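Local coordinates for effector protein B, substrate of the Dot/Icm secretion system (Legionella drancourtii, PDB 4JVS) that probably acts, through the GAP domain present here, as a GTPase-activating protein for a host Rab GTPase after export by the Dot/Icm system, at residues E56-F60 with G61-K65; R261-M264 with R265-S269. All coordinates share one frame; numbering follows the deposited sequence.

Interaction 1 (E56-F60 with G61-K65); sequences EEVNF and GQLAK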
loop_
_atom_site.group_PDB
_atom_site.type_symbol
_atom_site.label_atom_id
_atom_site.label_comp_id
_atom_site.label_asym_id
_atom_site.label_seq_id
_atom_site.Cartn_x
_atom_site.Cartn_y
_atom_site.Cartn_z
ATOM N N GLU A 56 15.708 19.149 6.204
ATOM C CA GLU A 56 14.987 20.357 5.794
ATOM C C GLU A 56 15.079 20.612 4.285
ATOM O O GLU A 56 14.128 21.089 3.669
ATOM C CB GLU A 56 15.516 21.576 6.567
ATOM C CG GLU A 56 16.383 21.232 7.802
ATOM C CD GLU A 56 15.583 20.609 8.953
ATOM O OE1 GLU A 56 16.164 19.817 9.730
ATOM O OE2 GLU A 56 14.373 20.913 9.081
ATOM N N GLU A 57 16.222 20.289 3.689
ATOM C CA GLU A 57 16.440 20.574 2.273
ATOM C C GLU A 57 16.104 19.392 1.360
ATOM O O GLU A 57 16.377 19.424 0.150
ATOM C CB GLU A 57 17.863 21.084 2.041
ATOM C CG GLU A 57 18.166 22.329 2.860
ATOM C CD GLU A 57 19.348 23.121 2.337
ATOM O OE1 GLU A 57 19.873 23.959 3.109
ATOM O OE2 GLU A 57 19.741 22.907 1.164
ATOM N N VAL A 58 15.495 18.364 1.946
ATOM C CA VAL A 58 15.053 17.198 1.195
ATOM C C VAL A 58 13.658 17.451 0.602
ATOM O O VAL A 58 12.711 17.757 1.321
ATOM C CB VAL A 58 15.066 15.913 2.080
ATOM C CG1 VAL A 58 14.569 14.699 1.307
ATOM C CG2 VAL A 58 16.463 15.646 2.605
ATOM N N ASN A 59 13.548 17.340 -0.716
ATOM C CA ASN A 59 12.260 17.421 -1.384
ATOM C C ASN A 59 11.688 16.028 -1.603
ATOM O O ASN A 59 12.123 15.302 -2.498
ATOM C CB ASN A 59 12.400 18.147 -2.719
ATOM C CG ASN A 59 11.073 18.317 -3.442
ATOM O OD1 ASN A 59 10.140 17.534 -3.275
ATOM N ND2 ASN A 59 10.992 19.343 -4.271
ATOM N N PHE A 60 10.683 15.678 -0.807
ATOM C CA PHE A 60 10.148 14.326 -0.814
ATOM C C PHE A 60 9.538 13.895 -2.149
ATOM O O PHE A 60 9.700 12.741 -2.554
ATOM C CB PHE A 60 9.210 14.105 0.371
ATOM C CG PHE A 60 9.933 14.003 1.677
ATOM C CD1 PHE A 60 10.625 12.856 2.006
ATOM C CD2 PHE A 60 9.956 15.059 2.557
ATOM C CE1 PHE A 60 11.309 12.764 3.208
ATOM C CE2 PHE A 60 10.636 14.971 3.749
ATOM C CZ PHE A 60 11.318 13.828 4.073
ATOM N N GLY A 61 8.882 14.825 -2.840
ATOM C CA GLY A 61 8.436 14.603 -4.208
ATOM C C GLY A 61 9.567 14.251 -5.172
ATOM O O GLY A 61 9.437 13.333 -5.989
ATOM N N GLN A 62 10.689 14.964 -5.083
ATOM C CA GLN A 62 11.839 14.636 -5.926
ATOM C C GLN A 62 12.508 13.332 -5.481
ATOM O O GLN A 62 13.046 12.592 -6.300
ATOM C CB GLN A 62 12.867 15.777 -5.949
ATOM C CG GLN A 62 12.292 17.165 -6.265
ATOM C CD GLN A 62 11.806 17.325 -7.701
ATOM O OE1 GLN A 62 12.572 17.152 -8.655
ATOM N NE2 GLN A 62 10.527 17.679 -7.858
ATOM N N LEU A 63 12.482 13.052 -4.180
ATOM C CA LEU A 63 13.073 11.826 -3.681
ATOM C C LEU A 63 12.275 10.654 -4.224
ATOM O O LEU A 63 12.845 9.630 -4.605
ATOM C CB LEU A 63 13.067 11.802 -2.157
ATOM C CG LEU A 63 14.308 11.229 -1.459
ATOM C CD1 LEU A 63 13.985 10.811 -0.036
ATOM C CD2 LEU A 63 14.870 10.079 -2.229
ATOM N N ALA A 64 10.954 10.813 -4.267
ATOM C CA ALA A 64 10.088 9.772 -4.805
ATOM C C ALA A 64 10.293 9.544 -6.313
ATOM O O ALA A 64 10.396 8.395 -6.746
ATOM C CB ALA A 64 8.630 10.061 -4.482
ATOM N N LYS A 65 10.362 10.610 -7.111
ATOM C CA LYS A 65 10.690 10.444 -8.534
ATOM C C LYS A 65 12.012 9.702 -8.688
ATOM O O LYS A 65 12.142 8.795 -9.503
ATOM C CB LYS A 65 10.759 11.786 -9.273
ATOM C CG LYS A 65 9.451 12.589 -9.229
ATOM C CD LYS A 65 9.682 14.109 -9.356
ATOM C CE LYS A 65 8.389 14.918 -9.134
ATOM N NZ LYS A 65 7.343 14.708 -10.197
#

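Interaction 2 (R261-M264 with R265-S269); sequences RLIM and RILKS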
loop_
_atom_site.group_PDB
_atom_site.type_symbol
_atom_site.label_atom_id
_atom_site.label_comp_id
_atom_site.label_asym_id
_atom_site.label_seq_id
_atom_site.Cartn_x
_atom_site.Cartn_y
_atom_site.Cartn_z
ATOM N N ARG A 261 -1.759 -2.077 -29.638
ATOM C CA ARG A 261 -2.588 -2.997 -30.393
ATOM C C ARG A 261 -3.718 -3.494 -29.496
ATOM O O ARG A 261 -4.847 -3.660 -29.952
ATOM C CB ARG A 261 -1.749 -4.170 -30.907
ATOM C CG ARG A 261 -1.848 -4.382 -32.404
ATOM C CD ARG A 261 -1.035 -5.576 -32.865
ATOM N NE ARG A 261 0.370 -5.241 -33.071
ATOM C CZ ARG A 261 1.275 -6.097 -33.536
ATOM N NH1 ARG A 261 0.915 -7.338 -33.842
ATOM N NH2 ARG A 261 2.538 -5.712 -33.695
ATOM N N LEU A 262 -3.416 -3.719 -28.220
ATOM C CA LEU A 262 -4.422 -4.191 -27.272
ATOM C C LEU A 262 -5.532 -3.170 -27.043
ATOM O O LEU A 262 -6.709 -3.506 -27.144
ATOM C CB LEU A 262 -3.785 -4.589 -25.940
ATOM C CG LEU A 262 -4.676 -5.082 -24.797
ATOM C CD1 LEU A 262 -5.628 -6.163 -25.257
ATOM C CD2 LEU A 262 -3.816 -5.613 -23.664
ATOM N N ILE A 263 -5.173 -1.927 -26.734
ATOM C CA ILE A 263 -6.201 -0.934 -26.445
ATOM C C ILE A 263 -7.004 -0.581 -27.692
ATOM O O ILE A 263 -8.179 -0.220 -27.606
ATOM C CB ILE A 263 -5.625 0.352 -25.832
ATOM C CG1 ILE A 263 -6.751 1.165 -25.179
ATOM C CG2 ILE A 263 -4.869 1.161 -26.879
ATOM C CD1 ILE A 263 -6.397 2.601 -24.913
ATOM N N MET A 264 -6.374 -0.623 -28.842
ATOM C CA MET A 264 -7.039 -0.429 -30.108
ATOM C C MET A 264 -8.000 -1.550 -30.414
ATOM O O MET A 264 -9.039 -1.361 -30.976
ATOM C CB MET A 264 -6.023 -0.248 -31.209
ATOM C CG MET A 264 -5.648 1.188 -31.490
ATOM S SD MET A 264 -6.851 2.310 -30.863
ATOM C CE MET A 264 -5.875 3.753 -30.717
ATOM N N ARG A 265 -7.617 -2.740 -30.028
ATOM C CA ARG A 265 -8.430 -3.909 -30.206
ATOM C C ARG A 265 -9.724 -3.788 -29.469
ATOM O O ARG A 265 -10.746 -4.203 -29.927
ATOM C CB ARG A 265 -7.679 -5.091 -29.642
ATOM C CG ARG A 265 -7.890 -6.370 -30.393
ATOM C CD ARG A 265 -6.597 -7.117 -30.542
ATOM N NE ARG A 265 -6.555 -8.157 -29.560
ATOM C CZ ARG A 265 -5.456 -8.645 -29.042
ATOM N NH1 ARG A 265 -5.546 -9.583 -28.123
ATOM N NH2 ARG A 265 -4.281 -8.198 -29.435
ATOM N N ILE A 266 -9.643 -3.241 -28.289
ATOM C CA ILE A 266 -10.769 -3.090 -27.382
ATOM C C ILE A 266 -11.696 -1.965 -27.816
ATOM O O ILE A 266 -12.913 -2.123 -27.836
ATOM C CB ILE A 266 -10.258 -2.819 -25.955
ATOM C CG1 ILE A 266 -9.595 -4.082 -25.389
ATOM C CG2 ILE A 266 -11.376 -2.328 -25.063
ATOM C CD1 ILE A 266 -8.716 -3.818 -24.184
ATOM N N LEU A 267 -11.111 -0.831 -28.178
ATOM C CA LEU A 267 -11.888 0.335 -28.571
ATOM C C LEU A 267 -12.511 0.174 -29.966
ATOM O O LEU A 267 -13.495 0.813 -30.301
ATOM C CB LEU A 267 -10.995 1.574 -28.524
ATOM C CG LEU A 267 -10.864 2.437 -27.263
ATOM C CD1 LEU A 267 -11.285 1.717 -26.006
ATOM C CD2 LEU A 267 -9.434 2.914 -27.146
ATOM N N LYS A 268 -11.925 -0.700 -30.771
ATOM C CA LYS A 268 -12.351 -0.930 -32.146
ATOM C C LYS A 268 -13.591 -1.804 -32.204
ATOM O O LYS A 268 -14.193 -1.951 -33.261
ATOM C CB LYS A 268 -11.229 -1.677 -32.869
ATOM C CG LYS A 268 -11.201 -1.603 -34.369
ATOM C CD LYS A 268 -10.370 -2.759 -34.919
ATOM C CE LYS A 268 -9.055 -2.919 -34.181
ATOM N NZ LYS A 268 -8.335 -4.148 -34.622
ATOM N N SER A 269 -13.933 -2.386 -31.074
ATOM C CA SER A 269 -14.799 -3.532 -31.003
ATOM C C SER A 269 -16.254 -3.407 -30.719
ATOM O O SER A 269 -16.897 -4.397 -30.630
ATOM C CB SER A 269 -14.257 -4.532 -30.038
ATOM O OG SER A 269 -15.090 -5.647 -29.988
#

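Interaction 1 (E56-F60 with G61-K65)
Asn59 and Gln62 meet where an extended run of chain turns into a helix: Val58 and Asn59 are extended, whereas the backbone from Phe60 onward is helical. The first two helical bonds already bridge 56-60 and 61-65, Leu63 N donating to Asn59 O at 2.8 Å and Ala64 N to Phe60 O at 2.9 Å. Asn59 is the N-cap. With CG swung anti to its own backbone N (chi1 -178°), the carboxamide folds over the start of the helix, and OD1 accepts from Gln62 N at 3.2 Å. That N-H points fairly straight at OD1 but reaches it from above the carbonyl plane, about 70° out of it. The cap thus supplies a side-chain acceptor to an amide of the first turn, where no earlier turn of helix offers an i-4 carbonyl.

The Gln62 side chain packs back against the same carboxamide. Its CG lies beside Asn59 ND2, its chain bends at chi2, and the two amide planes stand 61° apart. On the other flank the contact is apolar. Leu63 CD1 touches Val58 CG1 at 4.2 Å and comes obliquely to the Phe60 ring, 4.4 Å from Phe60 CD1, while Val58 CG1 also lies over one face of that ring near its rim.

This apolar flank faces helix 156-177, where Phe60 and Leu63 share Leu174 and Leu63 also meets Ile171. Val58 leans on Leu26 in a loop, and the capped turn opens helix 60-80.

Interaction 2 (R261-M264 with R265-S269)
Ile263 and Leu267, one turn apart, pack side chain on side chain in helix 261-267: Ile263 CG1 lies 3.8 Å from Leu267 CD2. The leucine methyl approaches from across the isoleucine chain, whose chi1 of -163° lays CG1 beside the carbonyl carbon, with CD1 also reaching Leu267 CD2. A second apolar pair follows the same spacing, Leu262 CD1 meeting Ile266 CD1 at 4.0 Å. Leu262 CD1 also lies over one face of the Arg265 guanidinium, 4.5 Å from NH1, where the arginine chain, bent at chi2 and chi3, leans outward and back toward the N-terminal end of the helix. On the outer side, the Lys268 chain bends at chi3 and brings CE to 3.6 Å from Met264 O.

Four successive backbone bonds hold these side chains in step, from Arg265 N to Arg261 O through Lys268 N to Met264 O. Beyond them, Ser227 OG is hydrogen-bonded to Leu262 N and Arg303 NH1 to Leu267 O. Trp302 of helix 292-306 packs on Ile263, Met264 and Leu267, whereas Ile249 of helix 243-253 and Leu238 of helix 235-238 both meet Leu262 and Ile266.

The i to i+4 spacing is that of an alpha-helix, and buried Leu262, Ile263, Ile266 and Leu267 against exposed Arg261 and Lys268 make it amphipathic. In the LepB GAP C-terminal subdomain, its apolar side is set among three other helices.

From the N terminus, the chain first reaches interaction 1, where the loop after helix 34-45 ends and helix 60-80 begins. It then runs through the rest of the N-terminal subdomain before entering the C-terminal subdomain, where interaction 2 spans the short helix that begins at Arg261. Both are local, between adjoining segments, so neither encloses a long loop; they follow in series and neither nest nor cross. The centres of interactions 1 and 2 are 39 Å apart, on opposite sides of the chain's centre. Their nearest atoms are about 23 Å apart. The first ties a helix start to helix 156-177, the second a short helix to helices 235-238, 243-253 and 292-306.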